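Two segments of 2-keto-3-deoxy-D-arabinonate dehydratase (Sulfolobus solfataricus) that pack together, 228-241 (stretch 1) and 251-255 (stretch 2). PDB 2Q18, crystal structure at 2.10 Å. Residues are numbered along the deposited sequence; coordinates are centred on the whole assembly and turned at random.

Stretch 1, residues 228-241: KMRRKIEEQIQYLI
Stretch 2, residues 251-255: ILTTG

Packing of a helix in 2-keto-3-deoxy-D-arabinonate dehydratase against a buried strand and the residues that follow it. Stretch 1 enters through an irregular segment, with M229 (phi/psi -72/124) and R231 (-85/105) extended, and K232 (-69/156) takes the N-cap position before the helix that starts at I233. Helical angles near -60/-45 follow, and i to i+4 bonds run from Q236 N to K232 O (3.2 Å) through I241 N to I237 O (3.0 Å). Stretch 2 is extended at I251-T253 (phi -97 to -114, psi 121 to 135), then bends at T254 (-98/20) into G255 (93/169). Helix and strand axes approach to 10.0 Å, with 125° between their N-to-C directions, so the chains run in roughly opposing senses. The CA register pairs M229 with G255 (8.6 Å), I233 with T254 (6.7 Å) and I237 with L252 (7.7 Å).

Strand alternation selects the contact residues: L252 points its CA-to-CB bond toward the helix, I251 and T253 point theirs away, and T254 turns back toward it. L252 (chi1 t, chi2 p) meets three helix residues. Its CD2 lies 3.8 Å from I237 CG1 and 3.8 Å from Q236 CB, while its CB is 4.2 Å from L240 CD2. L240 repeats the t, p rotamer; I237 and I233 are both m, t, their CB bonds sideways to the strand. The closest approach of I233 to T254 is CG1 to CG2, 3.8 Å. T254 adopts chi1 p; M229, extended through chi1 and chi2 (t, t) and turned at chi3 (m), brings CE to 3.7 Å from T254 OG1, a van der Waals contact, the hydroxyl being hydrogen-bonded elsewhere in the structure.

Q236 is the polar center. With chi1 m, chi2 t and chi3 10°, its CB points toward stretch 2 and its amide reaches the T254 bend. NE2 donates a weak hydrogen bond to T254 O (3.3 Å, 162°) and a hydrogen bond to R231 O (3.2 Å, 138°), tying the bend to the segment before the helix. OE1 packs 3.3 Å from T254 CA and 3.4 Å from T254 CB, buried without a hydrogen-bonding partner. At G255 a CB would be jammed against the preceding carbonyl O, so the backbone itself calls for glycine.

Away from the contact, R231 (t, p, p) folds so that NH2 makes a salt bridge to E235 OE2 (2.8 Å), four residues further along, in the first turn of the helix. K232 (p, t, m, t) places NZ 3.7 Å from E234 OE1 in a long salt bridge.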

# COMPACT_ATOMS: atom_id res chain seq x y z
N LYS A 228 2.15 34.49 -31.86
CA LYS A 228 3.35 35.28 -31.60
C LYS A 228 4.48 34.46 -30.99
O LYS A 228 5.59 34.97 -30.79
CB LYS A 228 3.02 36.48 -30.71
CG LYS A 228 1.92 37.39 -31.26
CD LYS A 228 2.44 38.36 -32.32
CE LYS A 228 1.37 38.67 -33.38
NZ LYS A 228 -0.03 38.80 -32.84
N MET A 229 4.21 33.19 -30.67
CA MET A 229 5.25 32.30 -30.15
C MET A 229 6.23 31.95 -31.27
O MET A 229 5.82 31.46 -32.33
CB MET A 229 4.66 31.04 -29.52
CG MET A 229 5.57 30.39 -28.46
SD MET A 229 5.05 28.75 -27.87
CE MET A 229 3.36 29.07 -27.38
N ARG A 230 7.50 32.23 -31.03
CA ARG A 230 8.55 32.04 -32.03
C ARG A 230 9.29 30.73 -31.79
O ARG A 230 9.57 29.98 -32.73
CB ARG A 230 9.51 33.24 -32.00
CG ARG A 230 10.64 33.18 -33.02
CD ARG A 230 11.43 34.47 -33.00
NE ARG A 230 12.80 34.30 -33.50
CZ ARG A 230 13.84 33.95 -32.74
NH1 ARG A 230 13.68 33.72 -31.44
NH2 ARG A 230 15.04 33.83 -33.29
N ARG A 231 9.60 30.45 -30.53
CA ARG A 231 10.20 29.18 -30.13
C ARG A 231 9.10 28.15 -29.92
O ARG A 231 8.38 28.19 -28.92
CB ARG A 231 11.03 29.37 -28.86
CG ARG A 231 11.98 28.23 -28.56
CD ARG A 231 13.24 28.32 -29.41
NE ARG A 231 14.16 29.33 -28.92
CZ ARG A 231 15.47 29.32 -29.16
NH1 ARG A 231 16.24 30.29 -28.67
NH2 ARG A 231 16.01 28.34 -29.87
N LYS A 232 8.97 27.22 -30.87
CA LYS A 232 7.87 26.26 -30.86
C LYS A 232 7.97 25.23 -29.73
O LYS A 232 9.05 24.95 -29.21
CB LYS A 232 7.72 25.58 -32.23
CG LYS A 232 8.84 24.61 -32.62
CD LYS A 232 9.02 24.52 -34.14
CE LYS A 232 7.83 23.84 -34.82
NZ LYS A 232 8.11 23.55 -36.26
N ILE A 233 6.81 24.67 -29.36
CA ILE A 233 6.70 23.75 -28.22
C ILE A 233 7.51 22.47 -28.44
O ILE A 233 8.20 22.01 -27.53
CB ILE A 233 5.21 23.43 -27.92
CG1 ILE A 233 4.45 24.72 -27.57
CG2 ILE A 233 5.10 22.40 -26.79
CD1 ILE A 233 2.94 24.59 -27.62
N GLU A 234 7.41 21.90 -29.64
CA GLU A 234 8.18 20.73 -30.06
C GLU A 234 9.67 20.88 -29.73
O GLU A 234 10.29 19.96 -29.20
CB GLU A 234 7.98 20.49 -31.56
CG GLU A 234 8.86 19.42 -32.20
CD GLU A 234 8.74 19.39 -33.73
OE1 GLU A 234 8.50 20.45 -34.36
OE2 GLU A 234 8.90 18.29 -34.32
N GLU A 235 10.23 22.05 -30.02
CA GLU A 235 11.64 22.34 -29.74
C GLU A 235 11.90 22.45 -28.24
O GLU A 235 12.94 22.01 -27.75
CB GLU A 235 12.08 23.61 -30.46
CG GLU A 235 13.58 23.90 -30.36
CD GLU A 235 13.99 25.21 -31.00
OE1 GLU A 235 13.27 25.70 -31.91
OE2 GLU A 235 15.03 25.77 -30.60
N GLN A 236 10.95 23.06 -27.52
CA GLN A 236 11.06 23.18 -26.06
C GLN A 236 11.10 21.79 -25.43
O GLN A 236 11.93 21.53 -24.54
CB GLN A 236 9.91 23.99 -25.48
CG GLN A 236 9.80 25.42 -26.02
CD GLN A 236 8.69 26.21 -25.34
OE1 GLN A 236 8.11 25.77 -24.34
NE2 GLN A 236 8.38 27.39 -25.87
N ILE A 237 10.22 20.90 -25.89
CA ILE A 237 10.17 19.52 -25.40
C ILE A 237 11.48 18.78 -25.71
O ILE A 237 12.02 18.10 -24.84
CB ILE A 237 8.96 18.74 -25.98
CG1 ILE A 237 7.64 19.40 -25.55
CG2 ILE A 237 9.00 17.27 -25.53
CD1 ILE A 237 6.41 18.84 -26.25
N GLN A 238 11.97 18.94 -26.94
CA GLN A 238 13.25 18.35 -27.36
C GLN A 238 14.38 18.64 -26.37
O GLN A 238 15.06 17.73 -25.92
CB GLN A 238 13.63 18.84 -28.77
CG GLN A 238 15.02 18.38 -29.25
CD GLN A 238 15.47 19.03 -30.57
OE1 GLN A 238 16.57 18.76 -31.05
NE2 GLN A 238 14.63 19.89 -31.15
N TYR A 239 14.56 19.91 -26.01
CA TYR A 239 15.63 20.30 -25.10
C TYR A 239 15.35 19.93 -23.64
O TYR A 239 16.28 19.71 -22.86
CB TYR A 239 15.97 21.79 -25.25
CG TYR A 239 16.81 22.08 -26.47
CD1 TYR A 239 16.23 22.21 -27.74
CD2 TYR A 239 18.20 22.21 -26.37
CE1 TYR A 239 17.01 22.46 -28.87
CE2 TYR A 239 18.99 22.46 -27.50
CZ TYR A 239 18.38 22.59 -28.74
OH TYR A 239 19.16 22.84 -29.85
N LEU A 240 14.07 19.86 -23.28
CA LEU A 240 13.66 19.43 -21.94
C LEU A 240 14.08 17.98 -21.66
O LEU A 240 14.68 17.69 -20.63
CB LEU A 240 12.15 19.57 -21.74
CG LEU A 240 11.55 18.92 -20.47
CD1 LEU A 240 12.17 19.50 -19.21
CD2 LEU A 240 10.03 19.04 -20.44
N ILE A 241 13.77 17.09 -22.60
CA ILE A 241 13.96 15.65 -22.39
C ILE A 241 15.35 15.13 -22.75
O ILE A 241 15.68 13.97 -22.46
CB ILE A 241 12.85 14.80 -23.09
CG1 ILE A 241 12.98 14.87 -24.62
CG2 ILE A 241 11.46 15.24 -22.61
CD1 ILE A 241 12.08 13.89 -25.36
N ILE A 251 4.52 18.63 -16.52
CA ILE A 251 4.01 19.82 -17.19
C ILE A 251 5.16 20.72 -17.64
O ILE A 251 6.08 21.01 -16.87
CB ILE A 251 3.00 20.61 -16.32
CG1 ILE A 251 1.73 19.78 -16.10
CG2 ILE A 251 2.64 21.95 -16.98
CD1 ILE A 251 0.72 20.40 -15.13
N LEU A 252 5.10 21.13 -18.90
CA LEU A 252 6.01 22.13 -19.43
C LEU A 252 5.22 23.38 -19.79
O LEU A 252 4.30 23.33 -20.61
CB LEU A 252 6.76 21.61 -20.66
CG LEU A 252 7.59 22.62 -21.46
CD1 LEU A 252 8.80 23.14 -20.67
CD2 LEU A 252 8.04 22.02 -22.78
N THR A 253 5.58 24.50 -19.17
CA THR A 253 4.95 25.77 -19.47
C THR A 253 5.80 26.55 -20.48
O THR A 253 7.03 26.61 -20.36
CB THR A 253 4.59 26.56 -18.18
OG1 THR A 253 3.83 27.73 -18.52
CG2 THR A 253 5.82 26.95 -17.37
N THR A 254 5.15 27.13 -21.48
CA THR A 254 5.82 27.49 -22.73
C THR A 254 6.28 28.95 -22.90
O THR A 254 6.53 29.40 -24.02
CB THR A 254 4.99 27.05 -23.95
OG1 THR A 254 3.74 27.76 -23.96
CG2 THR A 254 4.71 25.55 -23.90
N GLY A 255 6.40 29.68 -21.79
CA GLY A 255 6.82 31.09 -21.82
C GLY A 255 5.65 32.07 -21.89
O GLY A 255 4.50 31.66 -22.10